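Predicted HD superfamily hydrolase (uncultured Thermotogales bacterium, PDB 2PQ7) is a predicted metal-dependent hydrolase of the HD superfamily that binds two iron(III) ions within a helical domain, its physiological substrate unspecified. Local coordinates at residues N44-A49 against C54-A59; L64-K69 against D130-D135; Y87-L92 against S100-V105. All coordinates share one frame; numbering follows the deposited sequence. Where two conformers were deposited one is given.

Interaction 1: residues N44-A49 against C54-A59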
loop_
_atom_site.group_PDB
_atom_site.type_symbol
_atom_site.label_atom_id
_atom_site.label_comp_id
_atom_site.label_asym_id
_atom_site.label_seq_id
_atom_site.Cartn_x
_atom_site.Cartn_y
_atom_site.Cartn_z
ATOM N N ASN A 44 -5.238 18.898 3.076
ATOM C CA ASN A 44 -3.886 19.272 3.494
ATOM C C ASN A 44 -3.802 20.769 3.774
ATOM O O ASN A 44 -3.219 21.206 4.766
ATOM C CB ASN A 44 -2.890 18.946 2.421
ATOM C CG ASN A 44 -2.773 17.478 2.122
ATOM O OD1 ASN A 44 -3.157 16.629 2.931
ATOM N ND2 ASN A 44 -2.222 17.172 0.970
ATOM N N ALA A 45 -4.404 21.578 2.906
ATOM C CA ALA A 45 -4.386 23.035 3.101
ATOM C C ALA A 45 -5.114 23.455 4.364
ATOM O O ALA A 45 -4.684 24.407 5.036
ATOM C CB ALA A 45 -5.003 23.747 1.900
ATOM N N SER A 46 -6.194 22.739 4.686
ATOM C CA SER A 46 -6.987 23.015 5.882
ATOM C C SER A 46 -6.129 22.788 7.143
ATOM O O SER A 46 -6.095 23.621 8.062
ATOM C CB SER A 46 -8.190 22.088 5.919
ATOM O OG SER A 46 -8.952 22.332 7.063
ATOM N N GLU A 47 -5.423 21.671 7.161
ATOM C CA GLU A 47 -4.530 21.337 8.285
ATOM C C GLU A 47 -3.423 22.395 8.428
ATOM O O GLU A 47 -3.187 23.001 9.514
ATOM C CB GLU A 47 -3.875 19.975 8.039
ATOM C CG GLU A 47 -4.806 18.804 7.712
ATOM N N ILE A 48 -2.782 22.686 7.304
ATOM C CA ILE A 48 -1.645 23.577 7.317
ATOM C C ILE A 48 -2.070 24.993 7.778
ATOM O O ILE A 48 -1.466 25.577 8.703
ATOM C CB ILE A 48 -0.976 23.628 5.950
ATOM C CG1 ILE A 48 -0.355 22.264 5.618
ATOM C CG2 ILE A 48 0.072 24.731 5.909
ATOM C CD1 ILE A 48 -0.014 22.128 4.147
ATOM N N ALA A 49 -3.086 25.567 7.130
ATOM C CA ALA A 49 -3.534 26.925 7.454
ATOM C C ALA A 49 -4.002 27.053 8.919
ATOM O O ALA A 49 -3.697 28.029 9.614
ATOM C CB ALA A 49 -4.618 27.352 6.485
ATOM N N CYS A 54 -2.818 30.901 9.703
ATOM C CA CYS A 54 -2.936 31.680 8.478
ATOM C C CYS A 54 -4.390 31.749 8.045
ATOM O O CYS A 54 -5.270 31.243 8.748
ATOM C CB CYS A 54 -2.007 31.084 7.401
ATOM S SG CYS A 54 -0.252 31.403 7.787
ATOM N N ASP A 55 -4.668 32.401 6.927
ATOM C CA ASP A 55 -6.013 32.601 6.428
ATOM C C ASP A 55 -6.585 31.320 5.800
ATOM O O ASP A 55 -6.283 30.958 4.664
ATOM C CB ASP A 55 -5.967 33.755 5.428
ATOM C CG ASP A 55 -7.328 34.257 5.030
ATOM O OD1 ASP A 55 -8.258 33.479 4.883
ATOM O OD2 ASP A 55 -7.425 35.483 4.813
ATOM N N LEU A 56 -7.478 30.656 6.526
ATOM C CA LEU A 56 -8.082 29.416 6.083
ATOM C C LEU A 56 -8.939 29.579 4.823
ATOM O O LEU A 56 -8.941 28.708 3.956
ATOM C CB LEU A 56 -8.993 28.865 7.221
ATOM C CG LEU A 56 -9.665 27.531 7.001
ATOM C CD1 LEU A 56 -8.596 26.429 6.919
ATOM C CD2 LEU A 56 -10.678 27.237 8.136
ATOM N N GLN A 57 -9.709 30.675 4.755
ATOM C CA GLN A 57 -10.590 30.917 3.632
ATOM C C GLN A 57 -9.780 30.956 2.317
ATOM O O GLN A 57 -10.161 30.316 1.347
ATOM C CB GLN A 57 -11.416 32.195 3.810
ATOM C CG GLN A 57 -12.355 32.133 5.033
ATOM C CD GLN A 57 -13.343 33.267 5.096
ATOM O OE1 GLN A 57 -13.383 34.136 4.225
ATOM N NE2 GLN A 57 -14.196 33.242 6.128
ATOM N N LYS A 58 -8.722 31.758 2.328
ATOM C CA LYS A 58 -7.848 31.843 1.140
ATOM C C LYS A 58 -7.228 30.477 0.775
ATOM O O LYS A 58 -7.269 30.108 -0.358
ATOM C CB LYS A 58 -6.736 32.881 1.358
ATOM C CG LYS A 58 -7.168 34.345 1.323
ATOM C CD LYS A 58 -6.014 35.328 1.695
ATOM C CE LYS A 58 -6.471 36.773 1.701
ATOM N NZ LYS A 58 -5.439 37.682 2.242
ATOM N N ALA A 59 -6.733 29.759 1.775
ATOM C CA ALA A 59 -6.077 28.481 1.573
ATOM C C ALA A 59 -6.994 27.423 0.988
ATOM O O ALA A 59 -6.669 26.757 0.029
ATOM C CB ALA A 59 -5.451 28.052 2.864
HETATM O O HOH W 1 -6.443 29.367 10.346
#
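Leu56 reaches across to the helix carrying Ser46 and Ala49. A chi1 of -177° sets CG opposite the backbone N and lets CD1 reach the Ser46 backbone. Leu56 CB stands 4.7 Å from Ala49 CB, and Leu56 CG carries the chain past that methyl without closer approach. The branch that does the touching is CD1, which lies 3.9 Å from Ser46 CA and also meets Ser46 O and the Ala49 methyl. CD2 makes no close contact with 44-49, and the leucine as a whole also packs on Met2 and Arg10.

Beside the leucine, alanine methyls bring the helices close. Ala49 CB meets Ala59 CB at 3.8 Å, while the CB of Ala45 rests 3.9 Å from the carbonyl O of Ala59.

At the turn, the oxygen of Ala49 accepts two bonds: Cys54 N donates to it at 3.0 Å, nearly straight (161°) and in the carbonyl plane, and a water donates to it and also, at 2.7 Å, to Cys54 O. Asp55 then N-caps the second helix, its OD1 accepting from Lys58 N at 3.1 Å, with the donor well above the carboxylate plane. The close alanine packing, the tight connection and the N-capped second helix are typical of an antiparallel helical hairpin, here joining helices 35-52 and 56-65 of the all-helical HD domain.

Interaction 2: residues L64-K69 against D130-D135. With FE (Fe (III) ion), chain C; FE (Fe (III) ion), chain B.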
loop_
_atom_site.group_PDB
_atom_site.type_symbol
_atom_site.label_atom_id
_atom_site.label_comp_id
_atom_site.label_asym_id
_atom_site.label_seq_id
_atom_site.Cartn_x
_atom_site.Cartn_y
_atom_site.Cartn_z
ATOM N N LEU A 64 -9.161 24.379 -3.604
ATOM C CA LEU A 64 -10.299 23.885 -4.410
ATOM C C LEU A 64 -10.194 24.268 -5.879
ATOM O O LEU A 64 -10.531 23.497 -6.769
ATOM C CB LEU A 64 -11.627 24.358 -3.817
ATOM C CG LEU A 64 -12.233 23.453 -2.773
ATOM C CD1 LEU A 64 -13.520 24.117 -2.351
ATOM C CD2 LEU A 64 -12.498 22.059 -3.439
ATOM N N LEU A 65 -9.730 25.494 -6.127
ATOM C CA LEU A 65 -9.649 25.994 -7.494
ATOM C C LEU A 65 -8.332 25.745 -8.228
ATOM O O LEU A 65 -8.284 25.897 -9.445
ATOM C CB LEU A 65 -9.909 27.491 -7.519
ATOM C CG LEU A 65 -11.338 27.866 -7.158
ATOM C CD1 LEU A 65 -11.446 29.385 -7.044
ATOM C CD2 LEU A 65 -12.340 27.302 -8.114
ATOM N N HIS A 66 -7.325 25.259 -7.522
ATOM C CA HIS A 66 -5.967 25.321 -8.128
ATOM C C HIS A 66 -5.810 24.496 -9.401
ATOM O O HIS A 66 -5.115 24.906 -10.289
ATOM C CB HIS A 66 -4.871 24.993 -7.128
ATOM C CG HIS A 66 -4.613 23.536 -6.941
ATOM N ND1 HIS A 66 -5.472 22.701 -6.275
ATOM C CD2 HIS A 66 -3.563 22.770 -7.326
ATOM C CE1 HIS A 66 -4.978 21.470 -6.281
ATOM N NE2 HIS A 66 -3.812 21.486 -6.922
ATOM N N ASP A 67 -6.473 23.351 -9.478
ATOM C CA ASP A 67 -6.423 22.494 -10.655
ATOM C C ASP A 67 -7.755 22.460 -11.440
ATOM O O ASP A 67 -7.963 21.516 -12.228
ATOM C CB ASP A 67 -6.036 21.094 -10.227
ATOM C CG ASP A 67 -4.539 20.949 -9.954
ATOM O OD1 ASP A 67 -3.667 21.740 -10.418
ATOM O OD2 ASP A 67 -4.179 19.946 -9.269
ATOM N N ILE A 68 -8.603 23.492 -11.271
ATOM C CA ILE A 68 -9.909 23.471 -11.911
ATOM C C ILE A 68 -9.799 23.519 -13.434
ATOM O O ILE A 68 -10.669 23.006 -14.124
ATOM C CB ILE A 68 -10.854 24.534 -11.350
ATOM C CG1 ILE A 68 -12.330 24.120 -11.608
ATOM C CG2 ILE A 68 -10.549 25.943 -11.901
ATOM C CD1 ILE A 68 -13.345 25.101 -11.118
ATOM N N LYS A 69 -8.648 23.991 -13.952
ATOM C CA LYS A 69 -8.444 24.042 -15.376
ATOM C C LYS A 69 -7.551 22.896 -15.859
ATOM O O LYS A 69 -7.087 22.895 -17.022
ATOM C CB LYS A 69 -7.957 25.412 -15.817
ATOM C CG LYS A 69 -8.995 26.486 -15.748
ATOM C CD LYS A 69 -9.972 26.375 -16.913
ATOM C CE LYS A 69 -11.026 27.452 -16.757
ATOM N NZ LYS A 69 -11.913 27.485 -17.938
ATOM N N ASP A 130 2.646 23.626 -0.774
ATOM C CA ASP A 130 2.907 22.569 0.146
ATOM C C ASP A 130 1.800 21.520 0.120
ATOM O O ASP A 130 2.073 20.312 0.123
ATOM C CB ASP A 130 3.012 23.085 1.583
ATOM C CG ASP A 130 4.317 23.796 1.892
ATOM O OD1 ASP A 130 5.266 23.816 1.037
ATOM O OD2 ASP A 130 4.409 24.306 3.044
ATOM N N ALA A 131 0.569 21.972 0.193
ATOM C CA ALA A 131 -0.607 21.112 0.226
ATOM C C ALA A 131 -0.698 20.213 -1.018
ATOM O O ALA A 131 -1.072 19.014 -0.941
ATOM C CB ALA A 131 -1.846 21.966 0.346
ATOM N N ASP A 132 -0.351 20.794 -2.157
ATOM C CA ASP A 132 -0.369 20.100 -3.451
ATOM C C ASP A 132 0.725 19.041 -3.443
ATOM O O ASP A 132 0.469 17.847 -3.720
ATOM C CB ASP A 132 -0.119 21.115 -4.552
ATOM C CG ASP A 132 -0.328 20.562 -5.958
ATOM O OD1 ASP A 132 -1.319 19.808 -6.164
ATOM O OD2 ASP A 132 0.483 20.923 -6.838
ATOM N N ARG A 133 1.937 19.451 -3.062
ATOM C CA ARG A 133 3.067 18.522 -3.153
ATOM C C ARG A 133 2.994 17.422 -2.128
ATOM O O ARG A 133 3.468 16.300 -2.397
ATOM C CB ARG A 133 4.407 19.253 -3.093
ATOM C CG ARG A 133 4.607 20.212 -4.229
ATOM C CD ARG A 133 5.813 21.097 -4.113
ATOM N NE ARG A 133 7.025 20.273 -4.078
ATOM C CZ ARG A 133 7.756 19.976 -2.996
ATOM N NH1 ARG A 133 7.514 20.487 -1.786
ATOM N NH2 ARG A 133 8.804 19.179 -3.152
ATOM N N LEU A 134 2.326 17.651 -0.991
ATOM C CA LEU A 134 2.200 16.593 0.017
ATOM C C LEU A 134 1.426 15.392 -0.554
ATOM O O LEU A 134 1.553 14.284 -0.044
ATOM C CB LEU A 134 1.421 17.069 1.247
ATOM C CG LEU A 134 2.193 17.791 2.340
ATOM C CD1 LEU A 134 1.231 18.418 3.386
ATOM C CD2 LEU A 134 3.173 16.760 3.022
ATOM N N ASP A 135 0.616 15.615 -1.581
ATOM C CA ASP A 135 -0.198 14.535 -2.149
ATOM C C ASP A 135 0.616 13.471 -2.887
ATOM O O ASP A 135 0.073 12.419 -3.204
ATOM C CB ASP A 135 -1.305 15.094 -3.048
ATOM C CG ASP A 135 -2.431 14.089 -3.253
ATOM O OD1 ASP A 135 -2.927 13.533 -2.247
ATOM O OD2 ASP A 135 -2.808 13.895 -4.419
HETATM FE FE FE C . -2.642 19.818 -7.831
HETATM FE FE FE B . -1.682 21.739 -10.681
HETATM O O HOH W 2 -1.346 21.104 -8.814
#
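The water oxygen between Asp67 and Asp132 is gripped three ways: it bridges the two irons, 2.1 Å from the ion of chain C and 2.0 Å from that of chain B, and it donates to Asp132 OD2 at 2.7 Å. This is the dinuclear site of the HD domain, whose H...HD...D signature is supplied here by His66, Asp67 and Asp132, with His37 as the fourth member.

Asp67 spans the metals with its two oxygens, OD2 binding the chain C iron at 2.1 Å and OD1 the chain B iron at 2.0 Å. Asp132 uses its carboxylate differently: OD1 binds the chain C iron, and OD2 holds the bridging water, probably fixing the rotation of the group. His66 NE2 and Asp132 OD1 lie 3.1 Å apart because both are ligands of that iron, not through a hydrogen bond, and the ring and carboxylate planes are turned 72° from one another. Asp67 OD2 and Asp132 OD1 share the same iron while 4.2 Å apart. His80 and His112 add ligands to the chain B iron.

In His66, CG sits between the backbone N and the carbonyl carbon (chi1 84°); NE2 reaches the iron at 2.2 Å, while ND1 is hydrogen-bonded to Ala63 O.

Interaction 3: residues Y87-L92 against S100-V105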
loop_
_atom_site.group_PDB
_atom_site.type_symbol
_atom_site.label_atom_id
_atom_site.label_comp_id
_atom_site.label_asym_id
_atom_site.label_seq_id
_atom_site.Cartn_x
_atom_site.Cartn_y
_atom_site.Cartn_z
ATOM N N TYR A 87 -9.446 32.257 -14.162
ATOM C CA TYR A 87 -10.786 31.792 -13.802
ATOM C C TYR A 87 -11.123 32.272 -12.403
ATOM O O TYR A 87 -12.230 32.802 -12.165
ATOM C CB TYR A 87 -10.898 30.264 -13.897
ATOM C CG TYR A 87 -12.267 29.812 -13.499
ATOM C CD1 TYR A 87 -13.318 29.958 -14.355
ATOM C CD2 TYR A 87 -12.501 29.240 -12.262
ATOM C CE1 TYR A 87 -14.611 29.587 -13.978
ATOM C CE2 TYR A 87 -13.805 28.890 -11.849
ATOM C CZ TYR A 87 -14.821 29.045 -12.717
ATOM O OH TYR A 87 -16.102 28.680 -12.295
ATOM N N ALA A 88 -10.245 32.079 -11.438
ATOM C CA ALA A 88 -10.510 32.552 -10.070
ATOM C C ALA A 88 -10.756 34.037 -10.005
ATOM O O ALA A 88 -11.607 34.523 -9.283
ATOM C CB ALA A 88 -9.369 32.138 -9.173
ATOM N N SER A 89 -10.011 34.807 -10.784
ATOM C CA SER A 89 -10.222 36.267 -10.842
ATOM C C SER A 89 -11.557 36.693 -11.411
ATOM O O SER A 89 -12.000 37.810 -11.180
ATOM C CB SER A 89 -9.120 36.927 -11.676
ATOM O OG SER A 89 -7.892 36.791 -11.036
ATOM N N GLY A 90 -12.146 35.851 -12.233
ATOM C CA GLY A 90 -13.460 36.124 -12.736
ATOM C C GLY A 90 -14.567 35.651 -11.819
ATOM O O GLY A 90 -15.517 36.354 -11.580
ATOM N N LEU A 91 -14.407 34.455 -11.272
ATOM C CA LEU A 91 -15.458 33.837 -10.456
ATOM C C LEU A 91 -15.614 34.519 -9.099
ATOM O O LEU A 91 -16.713 34.857 -8.689
ATOM C CB LEU A 91 -15.144 32.361 -10.205
ATOM C CG LEU A 91 -16.058 31.660 -9.171
ATOM C CD1 LEU A 91 -17.424 31.493 -9.821
ATOM C CD2 LEU A 91 -15.501 30.334 -8.791
ATOM N N LEU A 92 -14.536 34.676 -8.364
ATOM C CA LEU A 92 -14.563 35.096 -6.994
ATOM C C LEU A 92 -15.205 36.462 -6.693
ATOM O O LEU A 92 -15.928 36.601 -5.687
ATOM C CB LEU A 92 -13.204 34.941 -6.314
ATOM C CG LEU A 92 -12.748 33.467 -6.185
ATOM C CD1 LEU A 92 -11.343 33.404 -5.585
ATOM C CD2 LEU A 92 -13.787 32.576 -5.383
ATOM N N SER A 100 -8.373 42.381 -2.771
ATOM C CA SER A 100 -7.135 41.846 -2.238
ATOM C C SER A 100 -7.262 40.339 -2.032
ATOM O O SER A 100 -6.320 39.621 -2.330
ATOM C CB SER A 100 -6.694 42.624 -0.973
ATOM O OG SER A 100 -6.486 44.019 -1.299
ATOM N N PHE A 101 -8.407 39.845 -1.590
ATOM C CA PHE A 101 -8.586 38.424 -1.389
ATOM C C PHE A 101 -8.435 37.707 -2.713
ATOM O O PHE A 101 -7.726 36.677 -2.844
ATOM C CB PHE A 101 -10.005 38.152 -0.826
ATOM C CG PHE A 101 -10.289 36.724 -0.517
ATOM C CD1 PHE A 101 -10.632 35.836 -1.499
ATOM C CD2 PHE A 101 -10.296 36.288 0.803
ATOM C CE1 PHE A 101 -10.934 34.497 -1.205
ATOM C CE2 PHE A 101 -10.602 34.994 1.089
ATOM C CZ PHE A 101 -10.911 34.109 0.113
ATOM N N VAL A 102 -9.206 38.172 -3.690
ATOM C CA VAL A 102 -9.183 37.555 -5.019
ATOM C C VAL A 102 -7.767 37.593 -5.643
ATOM O O VAL A 102 -7.326 36.596 -6.234
ATOM C CB VAL A 102 -10.220 38.219 -5.950
ATOM C CG1 VAL A 102 -10.120 37.681 -7.335
ATOM C CG2 VAL A 102 -11.660 38.092 -5.371
ATOM N N ALA A 103 -7.049 38.703 -5.507
ATOM C CA ALA A 103 -5.701 38.792 -6.091
ATOM C C ALA A 103 -4.788 37.776 -5.438
ATOM O O ALA A 103 -3.978 37.152 -6.104
ATOM C CB ALA A 103 -5.174 40.168 -5.942
ATOM N N GLU A 104 -4.895 37.589 -4.151
ATOM C CA GLU A 104 -3.999 36.664 -3.466
ATOM C C GLU A 104 -4.289 35.225 -3.894
ATOM O O GLU A 104 -3.383 34.420 -4.117
ATOM C CB GLU A 104 -4.045 36.796 -1.916
ATOM C CG GLU A 104 -3.142 35.770 -1.213
ATOM C CD GLU A 104 -2.790 36.110 0.221
ATOM O OE1 GLU A 104 -2.973 37.275 0.615
ATOM O OE2 GLU A 104 -2.289 35.213 0.954
ATOM N N VAL A 105 -5.554 34.852 -3.893
ATOM C CA VAL A 105 -5.924 33.514 -4.319
ATOM C C VAL A 105 -5.498 33.260 -5.757
ATOM O O VAL A 105 -4.959 32.169 -6.076
ATOM C CB VAL A 105 -7.449 33.234 -4.146
ATOM C CG1 VAL A 105 -7.873 31.917 -4.788
ATOM C CG2 VAL A 105 -7.802 33.244 -2.679
#
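Val102 and Leu92 bury the most surface in this contact, and Val105 adds a third apolar group one helical turn beyond Val102. Val102 works with both of its methyls. CG1, anti to the backbone N (chi1 175°), is laid against the backbone of the opposing helix, 3.8 Å from Ser89 CA and 4.0 Å from the carbonyl O of Ala88. CG2 packs on Leu92 CB at 3.6 Å, with the carbonyl carbon of Leu92 slightly farther off. The valine is thus seated between the Ala88-Ser89 backbone and Leu92, and Phe97 of the connecting loop touches it as well.

Helices 80-91 and 99-111 follow one another in the HD domain and run in broadly opposite senses, joined by a short connection, so that the contact closes a helical hairpin; the side chain of Val105 lies about 8 Å from that of His66, an iron ligand. Replacing Val102 with an alanine would probably open a gap beside Leu92 CB and Ser89 CA, leaving the leucine less firmly seated against helix 99-111.

Beyond the valine, Leu92 reaches Val105 with CD1. Its CG is anti to its own carbonyl carbon (chi1 -65°), and the branch ends in CD1, which meets Val105 CG1 at 3.9 Å and Val105 CB at 4.2 Å; the two side chains cross at about a right angle. The same leucine also packs on Ile61 of helix 56-65, tying the hairpin to a third helix. No hydrogen bond joins 87-92 to 100-105 directly, but just past the second segment Ser106 OG is hydrogen-bonded to Val102 O.

How the interactions relate
Interaction 2 lies near the centre of the chain, whereas interaction 3 lies farthest out; all three contacts are largely buried. Interactions 1 and 3 both pair helices close in sequence through apolar groups, mainly alanine methyls with one leucine in the first, valine and leucine branches in the second. Interaction 2 instead joins distant parts of the chain through metal coordination, and interaction 3 is nested inside the loop it closes. Interactions 1 and 2 share helix 56-65 and meet where Asn44 ND2 probably donates to Ala131 O. Lys58 ties interaction 1 to interaction 3 by a salt bridge to Glu104, while Leu65 packs on Ala88 and Leu92 between interactions 2 and 3.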